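Long-range contact in ABC-type transport system, sugar-family extracellular solute-binding protein (PDB 6HNI), which binds tyrosine as the substrate-binding lipoprotein of a probable ABC-type transport system and also has adhesive properties: residues 202-216 against 227-241. The protein carries 1 engineered substitution. Sequence-based numbering, arbitrary orientation.
Sequences ISSLVGKIDVLYVPT and VSKIATENKIPVIAA. With TYR (tyrosine), chain B.
The carbonyl oxygen of Leu212 accepts a hydrogen bond from the neighbouring strand, Ile239 N to Leu212 O at 2.8 Å, and also meets the CA-H of Val238. The ladder continues with Leu212 N to Pro237 O, Val214 N to Ile239 O and Ala241 N to Val214 O, the regular alternation of a parallel pair. With helix 224-233 between them in sequence, strands 211-214 and 238-240 form a beta-alpha-beta crossover in the parallel sheet of one Rossmann-like lobe, as in periplasmic-binding-protein folds; Leu251 and Ala252 bond along the far side of strand 238-240.

On the sheet face carrying Leu212, Val214 and Val238, the apolar branches interlock. Leu212 lies alongside Val238, and its CD2 meets Val227 CG1 of the helix at 3.7 Å, the two side chains crossing at about a right angle. Val214 CG2 rests on Val238 CG1 at 3.6 Å. Further out, Ile202 CG2 packs on Ile230 CD1 (3.7 Å), joining helices 198-205 and 224-233. Ile236 bridges to the loop before strand 211-214: its CG2 packs against Ile209 CD1 and the backbone of Val211 and Leu212, while its CD1 reaches Val206 CG2.

At the end of helix 224-233, which closes in a Schellman motif at Lys235, the amide of Asn234 spans both methyls of Val206, with Asn234 OD1 3.5 Å from Val206 CG1. Asn234 ND2 bonds Ile230 O at 2.9 Å, close to the plane of its own amide, which fixes the amide's rotation; Asn234 N comes to the other face of the Ile230 carbonyl plane.

Beyond the strand ends lies the ligand pocket. Thr216, with OG1 set between backbone N and carbonyl carbon (chi1 65°), presents CG2 to Ala241 CB at 3.6 Å; Thr216 OG1 accepts a hydrogen bond from the N of the bound tyrosine at 2.9 Å and is also hydrogen-bonded to Gln172 NE2.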
ATOM      1  N   ILE A 202     -12.766   5.334  14.497  1.00 12.94           N
ATOM      2  CA  ILE A 202     -13.546   4.123  14.271  1.00 12.94           C
ATOM      3  C   ILE A 202     -14.783   4.072  15.196  1.00 13.01           C
ATOM      4  O   ILE A 202     -15.859   3.699  14.759  1.00 15.79           O
ATOM      5  CB  ILE A 202     -12.713   2.813  14.288  1.00 14.72           C
ATOM      6  CG1 ILE A 202     -13.499   1.559  13.908  1.00 16.96           C
ATOM      7  CG2 ILE A 202     -12.035   2.587  15.618  1.00 14.91           C
ATOM      8  CD1 ILE A 202     -14.146   1.577  12.532  1.00 21.05           C
ATOM      9  N   SER A 203     -14.618   4.492  16.433  1.00 12.82           N
ATOM     10  CA  SER A 203     -15.722   4.460  17.388  1.00 12.49           C
ATOM     11  C   SER A 203     -16.892   5.321  16.923  1.00 13.64           C
ATOM     12  O   SER A 203     -18.057   4.928  17.096  1.00 17.84           O
ATOM     13  CB  SER A 203     -15.217   4.883  18.751  1.00 14.79           C
ATOM     14  OG  SER A 203     -14.236   4.006  19.243  1.00 15.69           O
ATOM     15  N   SER A 204     -16.587   6.447  16.295  1.00 14.26           N
ATOM     16  CA  SER A 204     -17.580   7.394  15.807  1.00 14.64           C
ATOM     17  C   SER A 204     -18.356   6.891  14.587  1.00 17.16           C
ATOM     18  O   SER A 204     -19.482   7.380  14.296  1.00 21.70           O
ATOM     19  CB  SER A 204     -16.905   8.739  15.459  1.00 19.44           C
ATOM     20  OG  SER A 204     -16.254   8.737  14.202  1.00 21.25           O
ATOM     21  N   LEU A 205     -17.747   5.973  13.843  1.00 16.84           N
ATOM     22  CA  LEU A 205     -18.396   5.338  12.679  1.00 18.53           C
ATOM     23  C   LEU A 205     -19.389   4.234  13.075  1.00 23.91           C
ATOM     24  O   LEU A 205     -20.298   3.925  12.298  1.00 21.87           O
ATOM     25  CB  LEU A 205     -17.352   4.835  11.710  1.00 18.12           C
ATOM     26  CG  LEU A 205     -16.568   5.918  10.993  1.00 17.99           C
ATOM     27  CD1 LEU A 205     -15.403   5.283  10.208  1.00 19.83           C
ATOM     28  CD2 LEU A 205     -17.460   6.695  10.065  1.00 20.67           C
ATOM     29  N   VAL A 206     -19.257   3.676  14.286  1.00 29.15           N
ATOM     30  CA  VAL A 206     -20.272   2.748  14.852  1.00 26.76           C
ATOM     31  C   VAL A 206     -21.669   3.360  14.952  1.00 26.11           C
ATOM     32  O   VAL A 206     -21.880   4.429  15.532  1.00 34.11           O
ATOM     33  CB  VAL A 206     -19.860   2.239  16.270  1.00 27.01           C
ATOM     34  CG1 VAL A 206     -20.942   1.371  16.926  1.00 32.03           C
ATOM     35  CG2 VAL A 206     -18.554   1.467  16.203  1.00 24.39           C
ATOM     36  N   GLY A 207     -22.643   2.623  14.461  1.00 26.54           N
ATOM     37  CA  GLY A 207     -23.996   3.061  14.440  1.00 29.89           C
ATOM     38  C   GLY A 207     -24.267   3.789  13.178  1.00 25.51           C
ATOM     39  O   GLY A 207     -25.431   4.001  12.893  1.00 33.73           O
ATOM     40  N   LYS A 208     -23.230   4.190  12.408  1.00 21.89           N
ATOM     41  CA  LYS A 208     -23.463   5.001  11.234  1.00 20.29           C
ATOM     42  C   LYS A 208     -23.210   4.295   9.906  1.00 15.67           C
ATOM     43  O   LYS A 208     -23.563   4.837   8.869  1.00 19.96           O
ATOM     44  CB  LYS A 208     -22.617   6.250  11.267  1.00 24.72           C
ATOM     45  CG  LYS A 208     -22.928   7.199  12.410  1.00 29.56           C
ATOM     46  CD  LYS A 208     -22.019   8.402  12.341  1.00 37.89           C
ATOM     47  CE  LYS A 208     -22.293   9.294  11.129  1.00 43.67           C
ATOM     48  NZ  LYS A 208     -21.156  10.218  10.874  1.00 52.57           N
ATOM     49  N   ILE A 209     -22.560   3.129   9.936  1.00 15.69           N
ATOM     50  CA  ILE A 209     -22.138   2.411   8.713  1.00 16.29           C
ATOM     51  C   ILE A 209     -22.501   0.937   8.788  1.00 16.97           C
ATOM     52  O   ILE A 209     -22.678   0.370   9.897  1.00 18.31           O
ATOM     53  CB  ILE A 209     -20.602   2.560   8.449  1.00 15.58           C
ATOM     54  CG1 ILE A 209     -19.757   1.795   9.500  1.00 14.58           C
ATOM     55  CG2 ILE A 209     -20.278   4.030   8.353  1.00 14.82           C
ATOM     56  CD1 ILE A 209     -18.234   1.846   9.268  1.00 14.53           C
ATOM     57  N   ASP A 210     -22.554   0.304   7.596  1.00 14.72           N
ATOM     58  CA  ASP A 210     -22.824  -1.105   7.503  1.00 15.28           C
ATOM     59  C   ASP A 210     -21.507  -1.901   7.301  1.00 14.62           C
ATOM     60  O   ASP A 210     -21.437  -3.091   7.650  1.00 20.38           O
ATOM     61  CB  ASP A 210     -23.766  -1.369   6.331  1.00 15.66           C
ATOM     62  CG  ASP A 210     -25.128  -0.643   6.454  1.00 17.79           C
ATOM     63  OD1 ASP A 210     -25.675  -0.614   7.586  1.00 22.56           O
ATOM     64  OD2 ASP A 210     -25.658  -0.135   5.419  1.00 20.68           O
ATOM     65  N   VAL A 211     -20.519  -1.248   6.672  1.00 12.27           N
ATOM     66  CA  VAL A 211     -19.227  -1.875   6.329  0.50 12.43           C
ATOM     67  C   VAL A 211     -18.183  -0.762   6.311  1.00 11.47           C
ATOM     68  O   VAL A 211     -18.496   0.386   6.006  1.00 13.19           O
ATOM     69  CB  VAL A 211     -19.352  -2.586   4.959  0.50 12.81           C
ATOM     70  CG1 VAL A 211     -19.491  -1.571   3.825  0.50 14.59           C
ATOM     71  CG2 VAL A 211     -18.142  -3.500   4.675  0.50 11.46           C
ATOM     72  N   LEU A 212     -16.949  -1.127   6.673  1.00 11.57           N
ATOM     73  CA  LEU A 212     -15.782  -0.228   6.595  1.00 10.55           C
ATOM     74  C   LEU A 212     -14.914  -0.661   5.417  1.00 10.79           C
ATOM     75  O   LEU A 212     -14.669  -1.873   5.283  1.00 13.69           O
ATOM     76  CB  LEU A 212     -14.961  -0.301   7.815  1.00 11.30           C
ATOM     77  CG  LEU A 212     -13.885   0.760   7.935  1.00 12.61           C
ATOM     78  CD1 LEU A 212     -14.391   2.153   8.202  1.00 14.45           C
ATOM     79  CD2 LEU A 212     -12.889   0.364   9.007  1.00 14.65           C
ATOM     80  N   TYR A 213     -14.547   0.302   4.601  1.00 10.69           N
ATOM     81  CA  TYR A 213     -13.527   0.045   3.527  1.00 10.66           C
ATOM     82  C   TYR A 213     -12.205   0.657   3.964  1.00 11.70           C
ATOM     83  O   TYR A 213     -12.147   1.829   4.346  1.00 13.19           O
ATOM     84  CB  TYR A 213     -14.002   0.649   2.229  1.00 11.63           C
ATOM     85  CG  TYR A 213     -13.035   0.398   1.062  1.00 12.20           C
ATOM     86  CD1 TYR A 213     -13.008  -0.818   0.417  1.00 13.58           C
ATOM     87  CD2 TYR A 213     -12.134   1.366   0.626  1.00 13.07           C
ATOM     88  CE1 TYR A 213     -12.083  -1.046  -0.621  1.00 15.02           C
ATOM     89  CE2 TYR A 213     -11.254   1.120  -0.419  1.00 12.97           C
ATOM     90  CZ  TYR A 213     -11.304  -0.072  -1.028  1.00 12.46           C
ATOM     91  OH  TYR A 213     -10.366  -0.302  -2.076  1.00 14.14           O
ATOM     92  N   VAL A 214     -11.129  -0.133   3.875  1.00 12.19           N
ATOM     93  CA  VAL A 214      -9.794   0.348   4.220  1.00 11.51           C
ATOM     94  C   VAL A 214      -8.979   0.510   2.938  1.00 11.21           C
ATOM     95  O   VAL A 214      -8.532  -0.507   2.347  1.00 13.28           O
ATOM     96  CB  VAL A 214      -9.133  -0.553   5.247  1.00 11.75           C
ATOM     97  CG1 VAL A 214      -7.713  -0.080   5.574  1.00 11.57           C
ATOM     98  CG2 VAL A 214      -9.982  -0.649   6.524  1.00 13.30           C
ATOM     99  N   PRO A 215      -8.762   1.733   2.504  1.00 11.14           N
ATOM    100  CA  PRO A 215      -7.875   1.957   1.345  1.00 12.11           C
ATOM    101  C   PRO A 215      -6.433   1.638   1.736  1.00 11.39           C
ATOM    102  O   PRO A 215      -6.118   1.280   2.848  1.00 12.07           O
ATOM    103  CB  PRO A 215      -8.038   3.453   1.043  1.00 13.11           C
ATOM    104  CG  PRO A 215      -8.783   4.030   2.163  1.00 16.62           C
ATOM    105  CD  PRO A 215      -9.109   3.010   3.180  1.00 14.04           C
ATOM    106  N   THR A 216      -5.557   1.720   0.714  1.00 10.98           N
ATOM    107  CA  THR A 216      -4.115   1.602   0.982  1.00 11.20           C
ATOM    108  C   THR A 216      -3.520   2.894   1.557  1.00 11.75           C
ATOM    109  O   THR A 216      -2.886   3.689   0.898  1.00 13.20           O
ATOM    110  CB  THR A 216      -3.327   1.083  -0.263  1.00 11.55           C
ATOM    111  OG1 THR A 216      -3.380   2.003  -1.305  1.00 12.82           O
ATOM    112  CG2 THR A 216      -3.860  -0.286  -0.650  1.00 12.20           C
ATOM    113  N   VAL A 227      -8.388  -1.026  14.793  1.00 13.39           N
ATOM    114  CA  VAL A 227      -9.571  -0.908  13.966  1.00 14.07           C
ATOM    115  C   VAL A 227     -10.367  -2.195  13.975  1.00 13.86           C
ATOM    116  O   VAL A 227     -11.597  -2.175  14.213  1.00 15.33           O
ATOM    117  CB  VAL A 227      -9.225  -0.471  12.536  1.00 15.27           C
ATOM    118  CG1 VAL A 227     -10.438  -0.546  11.619  1.00 17.05           C
ATOM    119  CG2 VAL A 227      -8.626   0.903  12.523  1.00 14.77           C
ATOM    120  N   SER A 228      -9.681  -3.308  13.799  1.00 15.01           N
ATOM    121  CA  SER A 228     -10.284  -4.631  13.796  1.00 14.95           C
ATOM    122  C   SER A 228     -11.022  -4.948  15.114  1.00 14.68           C
ATOM    123  O   SER A 228     -12.161  -5.423  15.107  1.00 16.68           O
ATOM    124  CB  SER A 228      -9.216  -5.719  13.538  1.00 16.89           C
ATOM    125  OG  SER A 228      -9.747  -7.023  13.763  1.00 18.58           O
ATOM    126  N   LYS A 229     -10.361  -4.697  16.225  1.00 14.96           N
ATOM    127  CA  LYS A 229     -10.903  -5.035  17.528  1.00 15.83           C
ATOM    128  C   LYS A 229     -12.233  -4.293  17.751  1.00 14.45           C
ATOM    129  O   LYS A 229     -13.250  -4.898  18.125  1.00 18.13           O
ATOM    130  CB  LYS A 229      -9.884  -4.699  18.634  1.00 18.14           C
ATOM    131  CG  LYS A 229     -10.231  -5.259  19.976  1.00 20.60           C
ATOM    132  CD  LYS A 229      -9.860  -6.704  20.161  1.00 22.97           C
ATOM    133  CE  LYS A 229     -10.291  -7.127  21.557  1.00 26.48           C
ATOM    134  NZ  LYS A 229      -9.843  -8.503  21.846  1.00 34.95           N
ATOM    135  N   ILE A 230     -12.230  -2.985  17.514  1.00 13.62           N
ATOM    136  CA  ILE A 230     -13.444  -2.187  17.724  1.00 13.33           C
ATOM    137  C   ILE A 230     -14.530  -2.518  16.678  1.00 14.82           C
ATOM    138  O   ILE A 230     -15.729  -2.618  16.986  1.00 17.29           O
ATOM    139  CB  ILE A 230     -13.129  -0.675  17.743  1.00 13.99           C
ATOM    140  CG1 ILE A 230     -12.253  -0.352  18.969  1.00 16.37           C
ATOM    141  CG2 ILE A 230     -14.401   0.172  17.795  1.00 14.65           C
ATOM    142  CD1 ILE A 230     -11.557   0.972  18.948  1.00 16.60           C
ATOM    143  N   ALA A 231     -14.134  -2.680  15.425  1.00 14.21           N
ATOM    144  CA  ALA A 231     -15.123  -2.992  14.396  1.00 14.81           C
ATOM    145  C   ALA A 231     -15.809  -4.329  14.653  1.00 15.86           C
ATOM    146  O   ALA A 231     -17.042  -4.440  14.529  1.00 17.46           O
ATOM    147  CB  ALA A 231     -14.471  -2.999  13.020  1.00 14.69           C
ATOM    148  N   THR A 232     -15.019  -5.338  14.990  1.00 15.95           N
ATOM    149  CA  THR A 232     -15.490  -6.694  15.129  1.00 17.19           C
ATOM    150  C   THR A 232     -16.401  -6.810  16.357  1.00 17.20           C
ATOM    151  O   THR A 232     -17.402  -7.523  16.322  1.00 21.40           O
ATOM    152  CB  THR A 232     -14.317  -7.699  15.177  1.00 18.66           C
ATOM    153  OG1 THR A 232     -13.514  -7.495  14.018  1.00 20.65           O
ATOM    154  CG2 THR A 232     -14.806  -9.127  15.154  1.00 20.59           C
ATOM    155  N   GLU A 233     -16.057  -6.111  17.432  1.00 18.12           N
ATOM    156  CA  GLU A 233     -16.918  -6.045  18.641  1.00 18.18           C
ATOM    157  C   GLU A 233     -18.318  -5.484  18.353  1.00 17.58           C
ATOM    158  O   GLU A 233     -19.295  -5.921  18.936  1.00 23.51           O
ATOM    159  CB  GLU A 233     -16.237  -5.229  19.756  1.00 22.83           C
ATOM    160  CG  GLU A 233     -15.231  -6.060  20.527  1.00 29.05           C
ATOM    161  CD  GLU A 233     -14.688  -5.441  21.803  1.00 38.40           C
ATOM    162  OE1 GLU A 233     -15.106  -4.329  22.185  1.00 40.05           O
ATOM    163  OE2 GLU A 233     -13.818  -6.098  22.430  1.00 44.58           O
ATOM    164  N   ASN A 234     -18.345  -4.562  17.380  1.00 17.37           N
ATOM    165  CA  ASN A 234     -19.535  -3.895  16.855  1.00 16.22           C
ATOM    166  C   ASN A 234     -20.177  -4.568  15.637  1.00 15.26           C
ATOM    167  O   ASN A 234     -21.119  -4.046  15.048  1.00 18.65           O
ATOM    168  CB  ASN A 234     -19.236  -2.401  16.685  1.00 19.64           C
ATOM    169  CG  ASN A 234     -19.104  -1.703  18.041  1.00 18.22           C
ATOM    170  OD1 ASN A 234     -20.102  -1.534  18.725  1.00 20.08           O
ATOM    171  ND2 ASN A 234     -17.888  -1.388  18.474  1.00 17.51           N
ATOM    172  N   LYS A 235     -19.644  -5.753  15.255  1.00 18.52           N
ATOM    173  CA  LYS A 235     -20.190  -6.581  14.166  1.00 18.61           C
ATOM    174  C   LYS A 235     -20.173  -5.863  12.806  1.00 17.40           C
ATOM    175  O   LYS A 235     -21.024  -6.099  11.967  1.00 20.25           O
ATOM    176  CB  LYS A 235     -21.609  -7.114  14.504  1.00 20.56           C
ATOM    177  CG  LYS A 235     -21.703  -7.828  15.828  1.00 25.32           C
ATOM    178  CD  LYS A 235     -20.885  -9.093  15.926  1.00 32.46           C
ATOM    179  CE  LYS A 235     -20.914  -9.570  17.374  1.00 39.79           C
ATOM    180  NZ  LYS A 235     -20.967 -11.046  17.447  1.00 49.74           N
ATOM    181  N   ILE A 236     -19.165  -5.006  12.600  1.00 15.35           N
ATOM    182  CA  ILE A 236     -18.966  -4.279  11.334  0.50 14.84           C
ATOM    183  C   ILE A 236     -17.929  -5.040  10.505  1.00 15.13           C
ATOM    184  O   ILE A 236     -16.778  -5.142  10.947  1.00 16.20           O
ATOM    185  CB  ILE A 236     -18.468  -2.821  11.562  0.50 15.50           C
ATOM    186  CG1 ILE A 236     -19.453  -2.008  12.448  0.50 16.09           C
ATOM    187  CG2 ILE A 236     -18.287  -2.067  10.236  0.50 17.73           C
ATOM    188  CD1 ILE A 236     -18.907  -0.647  12.856  0.50 17.35           C
ATOM    189  N   PRO A 237     -18.337  -5.561   9.316  1.00 13.78           N
ATOM    190  CA  PRO A 237     -17.318  -6.161   8.394  1.00 14.51           C
ATOM    191  C   PRO A 237     -16.396  -5.079   7.872  1.00 14.51           C
ATOM    192  O   PRO A 237     -16.818  -3.974   7.507  1.00 15.42           O
ATOM    193  CB  PRO A 237     -18.159  -6.770   7.277  1.00 15.91           C
ATOM    194  CG  PRO A 237     -19.597  -6.651   7.688  1.00 18.87           C
ATOM    195  CD  PRO A 237     -19.711  -5.644   8.773  1.00 15.15           C
ATOM    196  N   VAL A 238     -15.116  -5.416   7.840  1.00 14.21           N
ATOM    197  CA  VAL A 238     -14.095  -4.540   7.274  1.00 12.69           C
ATOM    198  C   VAL A 238     -13.456  -5.182   5.994  1.00 11.12           C
ATOM    199  O   VAL A 238     -12.908  -6.273   6.083  1.00 13.34           O
ATOM    200  CB  VAL A 238     -12.988  -4.291   8.308  1.00 13.73           C
ATOM    201  CG1 VAL A 238     -11.965  -3.358   7.750  1.00 14.75           C
ATOM    202  CG2 VAL A 238     -13.577  -3.706   9.601  1.00 14.32           C
ATOM    203  N   ILE A 239     -13.653  -4.502   4.896  1.00 12.45           N
ATOM    204  CA  ILE A 239     -13.030  -4.906   3.606  1.00 12.59           C
ATOM    205  C   ILE A 239     -11.843  -4.004   3.439  1.00 12.23           C
ATOM    206  O   ILE A 239     -11.937  -2.793   3.378  1.00 14.66           O
ATOM    207  CB  ILE A 239     -14.020  -4.719   2.450  1.00 13.91           C
ATOM    208  CG1 ILE A 239     -15.277  -5.568   2.628  1.00 16.62           C
ATOM    209  CG2 ILE A 239     -13.333  -5.014   1.132  1.00 13.78           C
ATOM    210  CD1 ILE A 239     -15.070  -7.013   2.921  1.00 21.09           C
ATOM    211  N   ALA A 240     -10.672  -4.639   3.219  1.00 11.24           N
ATOM    212  CA  ALA A 240      -9.457  -3.871   2.937  1.00 11.23           C
ATOM    213  C   ALA A 240      -9.069  -4.004   1.478  1.00 11.16           C
ATOM    214  O   ALA A 240      -9.420  -5.003   0.819  1.00 13.20           O
ATOM    215  CB  ALA A 240      -8.306  -4.353   3.798  1.00 12.76           C
ATOM    216  N   ALA A 241      -8.301  -3.042   1.006  1.00 11.76           N
ATOM    217  CA  ALA A 241      -7.796  -3.049  -0.383  1.00 11.66           C
ATOM    218  C   ALA A 241      -6.764  -4.136  -0.667  1.00 11.65           C
ATOM    219  O   ALA A 241      -6.642  -4.516  -1.828  1.00 13.42           O
ATOM    220  CB  ALA A 241      -7.221  -1.702  -0.716  1.00 12.54           C
TER
HETATM  221  N   TYR B 401      -0.513   2.677  -1.374  1.00 10.93           N
HETATM  222  CA  TYR B 401       0.247   3.242  -0.245  1.00 10.93           C
HETATM  223  C   TYR B 401       1.039   4.450  -0.720  1.00 11.51           C
HETATM  224  O   TYR B 401       1.851   4.950   0.050  1.00 11.91           O
HETATM  225  CB  TYR B 401       1.055   2.178   0.524  1.00 10.40           C
HETATM  226  CG  TYR B 401       0.185   1.174   1.207  1.00  9.31           C
HETATM  227  CD1 TYR B 401      -0.639   1.583   2.296  1.00 10.39           C
HETATM  228  CD2 TYR B 401       0.069  -0.124   0.811  1.00 11.24           C
HETATM  229  CE1 TYR B 401      -1.503   0.693   2.879  1.00 11.71           C
HETATM  230  CE2 TYR B 401      -0.792  -1.032   1.388  1.00 10.99           C
HETATM  231  CZ  TYR B 401      -1.614  -0.605   2.457  1.00 11.01           C
HETATM  232  OH  TYR B 401      -2.491  -1.496   3.044  1.00 12.96           O
HETATM  233  OXT TYR B 401       0.794   4.956  -1.795  1.00 11.69           O